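Local coordinates for Afp3 (Serratia entomophila, PDB 6RBN), which probably forms, with related sheath proteins, the contractile sheath around the inner tube of the anti-feeding prophage, a phage-tail-like injection system, at residues 52-56 and 111-116; 384-389 and 405-409. All blocks are in the same frame, centred on the assembly; numbering follows the deposited sequence.

Contact 1: residues 52-56 and 111-116; sequences SWLDY and ASVALR
S112 OG sits against two aromatic rims, 3.4 Å from Y56 CE2 and 3.5 Å from W53 CH2, while hydrogen-bonding back to S62 O in the segment that follows helix 53-59. The motif is a helix-helix contact in a tail sheath protein: the first turn of helix 53-59 faces the start of helix 111-120, and its two aromatic side chains pack on side chains and on backbone atoms (S112 O, R116 N) of the other helix, with no hydrogen bond between the two segments. W53 and Y56, both with CG anti to the backbone N, reach across from positions three residues apart on one side of the helix, and the CB of Y56 lies against the face of the indole remote from R116. The far end of the indole meets helix 111-120 edge on, bringing W53 CZ3 to 3.7 Å from L115 CB, near the indole plane. L115 then turns its other end to the tyrosine: CD1 stands over the Y56 face, 3.9 Å from the ring centroid in a CH-pi contact. The leucine thus touches both aromatics, one at its edge and the other over its face. F32 of strand 31-34 packs on L115, and L128 of strand 127-130 on both L115 and Y56. R116, partly exposed, runs obliquely over the other face of the indole; M20 touches both W53 and R116. The bend at chi3 (-75°) swings the guanidinium to the pyrrole side, its plane 54° from that of the ring. Its NH1 ends 3.2 Å from W53 NE1, a meeting of two donors that makes no bond.

Contact 2: residues 384-389 and 405-409; sequences IDNYLY and AYFVR
L388 lies over one face of the Y406 ring, and this overlap is the tight part of a helix-on-strand contact in the C-terminal domain of the sheath protein. L388 CB makes a CH-pi contact 3.8 Å from the ring centroid, 15° off the normal, while its CD1 turns to the CB side of the tyrosine and also touches V408 CG2 at 3.8 Å. The same methyl of V408 meets I384 CG2 at 3.7 Å, so one turn of the helix supplies both apolar partners of the valine. With its CB directed at the helix and CG between the backbone N and the carbonyl carbon (chi1 63°), Y406 lays its ring alongside L388. The other flank is looser and partly exposed. There D385 OD1 approaches the Y406 rim in the ring plane, near CE2, with the carboxylate turned 54° from the ring, and Y406 OH comes to 3.5 Å from Y389 CD1 at that ring's edge; none of these is a hydrogen bond. Helix 374-392 and strand 406-409 run locally antiparallel, their axes 8.9 Å apart. The strand pairs through F407 and R409 with strand 425-432, whose V430 touches both I384 and L388, and helix 347-364 packs on I384 through I360 and L364.

Contact 1 and contact 2 lie on opposite sides of the chain's centre, their own centres 40 Å apart and their nearest atoms about 25 Å apart, so neither touches the other. Contact 1 closes before contact 2 opens along the sequence. Each stands beside partner proteins: S52 and L54 of contact 1 meet a chain of Afp2, whereas in contact 2, I384 and F407 pack on one Afp2 chain, R409 NH1 hydrogen-bonds to S19 of another Afp2 chain, and N386 packs on D93 of Afp1. Both contacts lie beside other chains of the extended assembly, and for contact 2 these include Afp1.

Contact 1: residues 52-56 and 111-116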
ATOM      1  N   SER D  52     -59.517  -5.181 -27.859  1.00 84.48           N
ATOM      2  CA  SER D  52     -59.360  -4.276 -28.987  1.00 84.48           C
ATOM      3  C   SER D  52     -60.651  -4.283 -29.788  1.00 84.48           C
ATOM      4  O   SER D  52     -61.605  -4.988 -29.456  1.00 84.48           O
ATOM      5  CB  SER D  52     -58.166  -4.675 -29.855  1.00 84.48           C
ATOM      6  OG  SER D  52     -58.380  -5.932 -30.468  1.00 84.48           O
ATOM      7  N   TRP D  53     -60.680  -3.490 -30.860  1.00 83.13           N
ATOM      8  CA  TRP D  53     -61.848  -3.487 -31.736  1.00 83.13           C
ATOM      9  C   TRP D  53     -61.943  -4.783 -32.531  1.00 83.13           C
ATOM     10  O   TRP D  53     -63.040  -5.214 -32.901  1.00 83.13           O
ATOM     11  CB  TRP D  53     -61.805  -2.281 -32.672  1.00 83.13           C
ATOM     12  CG  TRP D  53     -62.955  -2.235 -33.618  1.00 83.13           C
ATOM     13  CD1 TRP D  53     -62.932  -2.539 -34.944  1.00 83.13           C
ATOM     14  CD2 TRP D  53     -64.310  -1.904 -33.308  1.00 83.13           C
ATOM     15  NE1 TRP D  53     -64.184  -2.400 -35.482  1.00 83.13           N
ATOM     16  CE2 TRP D  53     -65.049  -2.011 -34.497  1.00 83.13           C
ATOM     17  CE3 TRP D  53     -64.968  -1.517 -32.139  1.00 83.13           C
ATOM     18  CZ2 TRP D  53     -66.411  -1.748 -34.556  1.00 83.13           C
ATOM     19  CZ3 TRP D  53     -66.318  -1.255 -32.198  1.00 83.13           C
ATOM     20  CH2 TRP D  53     -67.025  -1.371 -33.394  1.00 83.13           C
ATOM     21  N   LEU D  54     -60.802  -5.422 -32.792  1.00 84.82           N
ATOM     22  CA  LEU D  54     -60.800  -6.709 -33.478  1.00 84.82           C
ATOM     23  C   LEU D  54     -61.432  -7.797 -32.618  1.00 84.82           C
ATOM     24  O   LEU D  54     -62.029  -8.743 -33.141  1.00 84.82           O
ATOM     25  CB  LEU D  54     -59.370  -7.089 -33.852  1.00 84.82           C
ATOM     26  CG  LEU D  54     -59.131  -8.271 -34.786  1.00 84.82           C
ATOM     27  CD1 LEU D  54     -60.166  -8.319 -35.893  1.00 84.82           C
ATOM     28  CD2 LEU D  54     -57.764  -8.151 -35.382  1.00 84.82           C
ATOM     29  N   ASP D  55     -61.308  -7.682 -31.294  1.00 87.76           N
ATOM     30  CA  ASP D  55     -61.949  -8.645 -30.409  1.00 87.76           C
ATOM     31  C   ASP D  55     -63.456  -8.439 -30.370  1.00 87.76           C
ATOM     32  O   ASP D  55     -64.215  -9.382 -30.124  1.00 87.76           O
ATOM     33  CB  ASP D  55     -61.360  -8.546 -29.004  1.00 87.76           C
ATOM     34  CG  ASP D  55     -59.931  -9.040 -28.936  1.00 87.76           C
ATOM     35  OD1 ASP D  55     -59.562  -9.915 -29.748  1.00 87.76           O
ATOM     36  OD2 ASP D  55     -59.173  -8.561 -28.065  1.00 87.76           O
ATOM     37  N   TYR D  56     -63.911  -7.206 -30.608  1.00 86.07           N
ATOM     38  CA  TYR D  56     -65.344  -6.936 -30.619  1.00 86.07           C
ATOM     39  C   TYR D  56     -66.008  -7.515 -31.859  1.00 86.07           C
ATOM     40  O   TYR D  56     -67.134  -8.017 -31.791  1.00 86.07           O
ATOM     41  CB  TYR D  56     -65.596  -5.432 -30.531  1.00 86.07           C
ATOM     42  CG  TYR D  56     -67.061  -5.063 -30.542  1.00 86.07           C
ATOM     43  CD1 TYR D  56     -67.858  -5.281 -29.430  1.00 86.07           C
ATOM     44  CD2 TYR D  56     -67.644  -4.494 -31.664  1.00 86.07           C
ATOM     45  CE1 TYR D  56     -69.193  -4.943 -29.436  1.00 86.07           C
ATOM     46  CE2 TYR D  56     -68.978  -4.157 -31.678  1.00 86.07           C
ATOM     47  CZ  TYR D  56     -69.746  -4.384 -30.562  1.00 86.07           C
ATOM     48  OH  TYR D  56     -71.076  -4.048 -30.572  1.00 86.07           O
ATOM     49  N   ALA D 111     -75.037   0.613 -30.122  1.00 87.33           N
ATOM     50  CA  ALA D 111     -74.063   0.103 -29.168  1.00 87.33           C
ATOM     51  C   ALA D 111     -72.722  -0.192 -29.823  1.00 87.33           C
ATOM     52  O   ALA D 111     -71.677  -0.019 -29.188  1.00 87.33           O
ATOM     53  CB  ALA D 111     -74.598  -1.155 -28.486  1.00 87.33           C
ATOM     54  N   SER D 112     -72.726  -0.631 -31.079  1.00 85.31           N
ATOM     55  CA  SER D 112     -71.476  -0.852 -31.790  1.00 85.31           C
ATOM     56  C   SER D 112     -70.847   0.443 -32.276  1.00 85.31           C
ATOM     57  O   SER D 112     -69.628   0.491 -32.463  1.00 85.31           O
ATOM     58  CB  SER D 112     -71.703  -1.787 -32.976  1.00 85.31           C
ATOM     59  OG  SER D 112     -70.507  -1.972 -33.706  1.00 85.31           O
ATOM     60  N   VAL D 113     -71.649   1.485 -32.492  1.00 84.43           N
ATOM     61  CA  VAL D 113     -71.108   2.782 -32.879  1.00 84.43           C
ATOM     62  C   VAL D 113     -70.432   3.445 -31.688  1.00 84.43           C
ATOM     63  O   VAL D 113     -69.403   4.116 -31.840  1.00 84.43           O
ATOM     64  CB  VAL D 113     -72.237   3.653 -33.471  1.00 84.43           C
ATOM     65  CG1 VAL D 113     -71.738   5.032 -33.872  1.00 84.43           C
ATOM     66  CG2 VAL D 113     -72.868   2.958 -34.663  1.00 84.43           C
ATOM     67  N   ALA D 114     -70.964   3.236 -30.482  1.00 81.87           N
ATOM     68  CA  ALA D 114     -70.418   3.880 -29.292  1.00 81.87           C
ATOM     69  C   ALA D 114     -69.064   3.303 -28.897  1.00 81.87           C
ATOM     70  O   ALA D 114     -68.260   4.003 -28.273  1.00 81.87           O
ATOM     71  CB  ALA D 114     -71.403   3.762 -28.131  1.00 81.87           C
ATOM     72  N   LEU D 115     -68.782   2.046 -29.248  1.00 82.65           N
ATOM     73  CA  LEU D 115     -67.457   1.512 -28.954  1.00 82.65           C
ATOM     74  C   LEU D 115     -66.407   1.952 -29.955  1.00 82.65           C
ATOM     75  O   LEU D 115     -65.231   2.039 -29.594  1.00 82.65           O
ATOM     76  CB  LEU D 115     -67.460  -0.011 -28.897  1.00 82.65           C
ATOM     77  CG  LEU D 115     -68.031  -0.613 -27.627  1.00 82.65           C
ATOM     78  CD1 LEU D 115     -67.869  -2.093 -27.698  1.00 82.65           C
ATOM     79  CD2 LEU D 115     -67.295  -0.060 -26.437  1.00 82.65           C
ATOM     80  N   ARG D 116     -66.787   2.203 -31.207  1.00 83.67           N
ATOM     81  CA  ARG D 116     -65.816   2.720 -32.163  1.00 83.67           C
ATOM     82  C   ARG D 116     -65.363   4.121 -31.772  1.00 83.67           C
ATOM     83  O   ARG D 116     -64.179   4.450 -31.888  1.00 83.67           O
ATOM     84  CB  ARG D 116     -66.399   2.675 -33.574  1.00 83.67           C
ATOM     85  CG  ARG D 116     -65.515   3.307 -34.623  1.00 83.67           C
ATOM     86  CD  ARG D 116     -65.913   2.939 -36.029  1.00 83.67           C
ATOM     87  NE  ARG D 116     -65.502   1.574 -36.340  1.00 83.67           N
ATOM     88  CZ  ARG D 116     -65.828   0.926 -37.452  1.00 83.67           C
ATOM     89  NH1 ARG D 116     -65.401  -0.312 -37.644  1.00 83.67           N
ATOM     90  NH2 ARG D 116     -66.579   1.515 -38.372  1.00 83.67           N
TER

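Contact 2: residues 384-389 and 405-409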
ATOM      1  N   ILE D 384     -45.873   1.572   1.515  1.00 65.02           N
ATOM      2  CA  ILE D 384     -46.731   2.710   1.215  1.00 65.02           C
ATOM      3  C   ILE D 384     -45.892   3.965   1.025  1.00 65.02           C
ATOM      4  O   ILE D 384     -46.178   4.788   0.149  1.00 65.02           O
ATOM      5  CB  ILE D 384     -47.783   2.880   2.326  1.00 65.02           C
ATOM      6  CG1 ILE D 384     -48.638   1.625   2.438  1.00 65.02           C
ATOM      7  CG2 ILE D 384     -48.703   4.041   2.038  1.00 65.02           C
ATOM      8  CD1 ILE D 384     -49.536   1.619   3.641  1.00 65.02           C
ATOM      9  N   ASP D 385     -44.823   4.108   1.812  1.00 68.67           N
ATOM     10  CA  ASP D 385     -43.959   5.279   1.714  1.00 68.67           C
ATOM     11  C   ASP D 385     -43.169   5.298   0.413  1.00 68.67           C
ATOM     12  O   ASP D 385     -42.868   6.377  -0.109  1.00 68.67           O
ATOM     13  CB  ASP D 385     -43.007   5.317   2.906  1.00 68.67           C
ATOM     14  CG  ASP D 385     -42.193   6.589   2.968  1.00 68.67           C
ATOM     15  OD1 ASP D 385     -42.746   7.627   3.379  1.00 68.67           O
ATOM     16  OD2 ASP D 385     -41.001   6.551   2.601  1.00 68.67           O
ATOM     17  N   ASN D 386     -42.823   4.128  -0.125  1.00 68.00           N
ATOM     18  CA  ASN D 386     -42.166   4.091  -1.426  1.00 68.00           C
ATOM     19  C   ASN D 386     -43.134   4.427  -2.547  1.00 68.00           C
ATOM     20  O   ASN D 386     -42.723   4.979  -3.573  1.00 68.00           O
ATOM     21  CB  ASN D 386     -41.542   2.722  -1.679  1.00 68.00           C
ATOM     22  CG  ASN D 386     -40.332   2.465  -0.820  1.00 68.00           C
ATOM     23  OD1 ASN D 386     -39.535   3.365  -0.565  1.00 68.00           O
ATOM     24  ND2 ASN D 386     -40.167   1.225  -0.391  1.00 68.00           N
ATOM     25  N   TYR D 387     -44.412   4.092  -2.381  1.00 68.58           N
ATOM     26  CA  TYR D 387     -45.395   4.419  -3.405  1.00 68.58           C
ATOM     27  C   TYR D 387     -45.718   5.905  -3.398  1.00 68.58           C
ATOM     28  O   TYR D 387     -45.811   6.535  -4.456  1.00 68.58           O
ATOM     29  CB  TYR D 387     -46.667   3.595  -3.202  1.00 68.58           C
ATOM     30  CG  TYR D 387     -47.728   3.900  -4.224  1.00 68.58           C
ATOM     31  CD1 TYR D 387     -47.621   3.425  -5.520  1.00 68.58           C
ATOM     32  CD2 TYR D 387     -48.832   4.676  -3.900  1.00 68.58           C
ATOM     33  CE1 TYR D 387     -48.582   3.709  -6.462  1.00 68.58           C
ATOM     34  CE2 TYR D 387     -49.793   4.968  -4.835  1.00 68.58           C
ATOM     35  CZ  TYR D 387     -49.663   4.481  -6.113  1.00 68.58           C
ATOM     36  OH  TYR D 387     -50.623   4.767  -7.051  1.00 68.58           O
ATOM     37  N   LEU D 388     -45.904   6.481  -2.210  1.00 66.88           N
ATOM     38  CA  LEU D 388     -46.269   7.887  -2.118  1.00 66.88           C
ATOM     39  C   LEU D 388     -45.109   8.810  -2.445  1.00 66.88           C
ATOM     40  O   LEU D 388     -45.341   9.973  -2.782  1.00 66.88           O
ATOM     41  CB  LEU D 388     -46.794   8.207  -0.723  1.00 66.88           C
ATOM     42  CG  LEU D 388     -48.087   7.518  -0.310  1.00 66.88           C
ATOM     43  CD1 LEU D 388     -48.420   7.883   1.113  1.00 66.88           C
ATOM     44  CD2 LEU D 388     -49.207   7.896  -1.241  1.00 66.88           C
ATOM     45  N   TYR D 389     -43.872   8.331  -2.343  1.00 69.74           N
ATOM     46  CA  TYR D 389     -42.744   9.155  -2.751  1.00 69.74           C
ATOM     47  C   TYR D 389     -42.665   9.274  -4.263  1.00 69.74           C
ATOM     48  O   TYR D 389     -42.347  10.348  -4.781  1.00 69.74           O
ATOM     49  CB  TYR D 389     -41.437   8.590  -2.204  1.00 69.74           C
ATOM     50  CG  TYR D 389     -40.234   9.436  -2.543  1.00 69.74           C
ATOM     51  CD1 TYR D 389     -39.974  10.608  -1.851  1.00 69.74           C
ATOM     52  CD2 TYR D 389     -39.367   9.069  -3.560  1.00 69.74           C
ATOM     53  CE1 TYR D 389     -38.881  11.387  -2.157  1.00 69.74           C
ATOM     54  CE2 TYR D 389     -38.281   9.845  -3.880  1.00 69.74           C
ATOM     55  CZ  TYR D 389     -38.039  10.999  -3.173  1.00 69.74           C
ATOM     56  OH  TYR D 389     -36.947  11.771  -3.488  1.00 69.74           O
ATOM     57  N   ALA D 405     -46.334  16.727   1.620  1.00 73.25           N
ATOM     58  CA  ALA D 405     -47.177  16.043   0.649  1.00 73.25           C
ATOM     59  C   ALA D 405     -47.958  14.903   1.284  1.00 73.25           C
ATOM     60  O   ALA D 405     -49.151  14.736   1.006  1.00 73.25           O
ATOM     61  CB  ALA D 405     -46.325  15.523  -0.503  1.00 73.25           C
ATOM     62  N   TYR D 406     -47.314  14.105   2.131  1.00 69.26           N
ATOM     63  CA  TYR D 406     -47.941  12.886   2.623  1.00 69.26           C
ATOM     64  C   TYR D 406     -47.376  12.523   3.988  1.00 69.26           C
ATOM     65  O   TYR D 406     -46.423  13.137   4.473  1.00 69.26           O
ATOM     66  CB  TYR D 406     -47.758  11.734   1.624  1.00 69.26           C
ATOM     67  CG  TYR D 406     -46.321  11.326   1.381  1.00 69.26           C
ATOM     68  CD1 TYR D 406     -45.554  11.960   0.414  1.00 69.26           C
ATOM     69  CD2 TYR D 406     -45.741  10.285   2.097  1.00 69.26           C
ATOM     70  CE1 TYR D 406     -44.248  11.591   0.188  1.00 69.26           C
ATOM     71  CE2 TYR D 406     -44.439   9.912   1.878  1.00 69.26           C
ATOM     72  CZ  TYR D 406     -43.697  10.566   0.922  1.00 69.26           C
ATOM     73  OH  TYR D 406     -42.396  10.188   0.700  1.00 69.26           O
ATOM     74  N   PHE D 407     -47.986  11.508   4.601  1.00 66.65           N
ATOM     75  CA  PHE D 407     -47.482  10.879   5.812  1.00 66.65           C
ATOM     76  C   PHE D 407     -48.065   9.477   5.906  1.00 66.65           C
ATOM     77  O   PHE D 407     -49.184   9.228   5.454  1.00 66.65           O
ATOM     78  CB  PHE D 407     -47.820  11.683   7.081  1.00 66.65           C
ATOM     79  CG  PHE D 407     -49.292  11.773   7.395  1.00 66.65           C
ATOM     80  CD1 PHE D 407     -50.067  12.768   6.834  1.00 66.65           C
ATOM     81  CD2 PHE D 407     -49.886  10.899   8.293  1.00 66.65           C
ATOM     82  CE1 PHE D 407     -51.410  12.864   7.128  1.00 66.65           C
ATOM     83  CE2 PHE D 407     -51.227  10.987   8.583  1.00 66.65           C
ATOM     84  CZ  PHE D 407     -51.987  11.971   8.003  1.00 66.65           C
ATOM     85  N   VAL D 408     -47.298   8.560   6.491  1.00 65.68           N
ATOM     86  CA  VAL D 408     -47.762   7.212   6.799  1.00 65.68           C
ATOM     87  C   VAL D 408     -47.483   6.954   8.273  1.00 65.68           C
ATOM     88  O   VAL D 408     -46.365   7.187   8.742  1.00 65.68           O
ATOM     89  CB  VAL D 408     -47.071   6.139   5.929  1.00 65.68           C
ATOM     90  CG1 VAL D 408     -47.647   4.769   6.224  1.00 65.68           C
ATOM     91  CG2 VAL D 408     -47.188   6.456   4.455  1.00 65.68           C
ATOM     92  N   ARG D 409     -48.493   6.486   9.004  1.00 70.98           N
ATOM     93  CA  ARG D 409     -48.373   6.250  10.437  1.00 70.98           C
ATOM     94  C   ARG D 409     -48.893   4.865  10.788  1.00 70.98           C
ATOM     95  O   ARG D 409     -49.992   4.486  10.383  1.00 70.98           O
ATOM     96  CB  ARG D 409     -49.146   7.299  11.235  1.00 70.98           C
ATOM     97  CG  ARG D 409     -48.587   8.693  11.114  1.00 70.98           C
ATOM     98  CD  ARG D 409     -49.461   9.695  11.826  1.00 70.98           C
ATOM     99  NE  ARG D 409     -48.980  11.054  11.609  1.00 70.98           N
ATOM    100  CZ  ARG D 409     -49.619  12.144  12.016  1.00 70.98           C
ATOM    101  NH1 ARG D 409     -50.771  12.039  12.660  1.00 70.98           N
ATOM    102  NH2 ARG D 409     -49.108  13.343  11.772  1.00 70.98           N
TER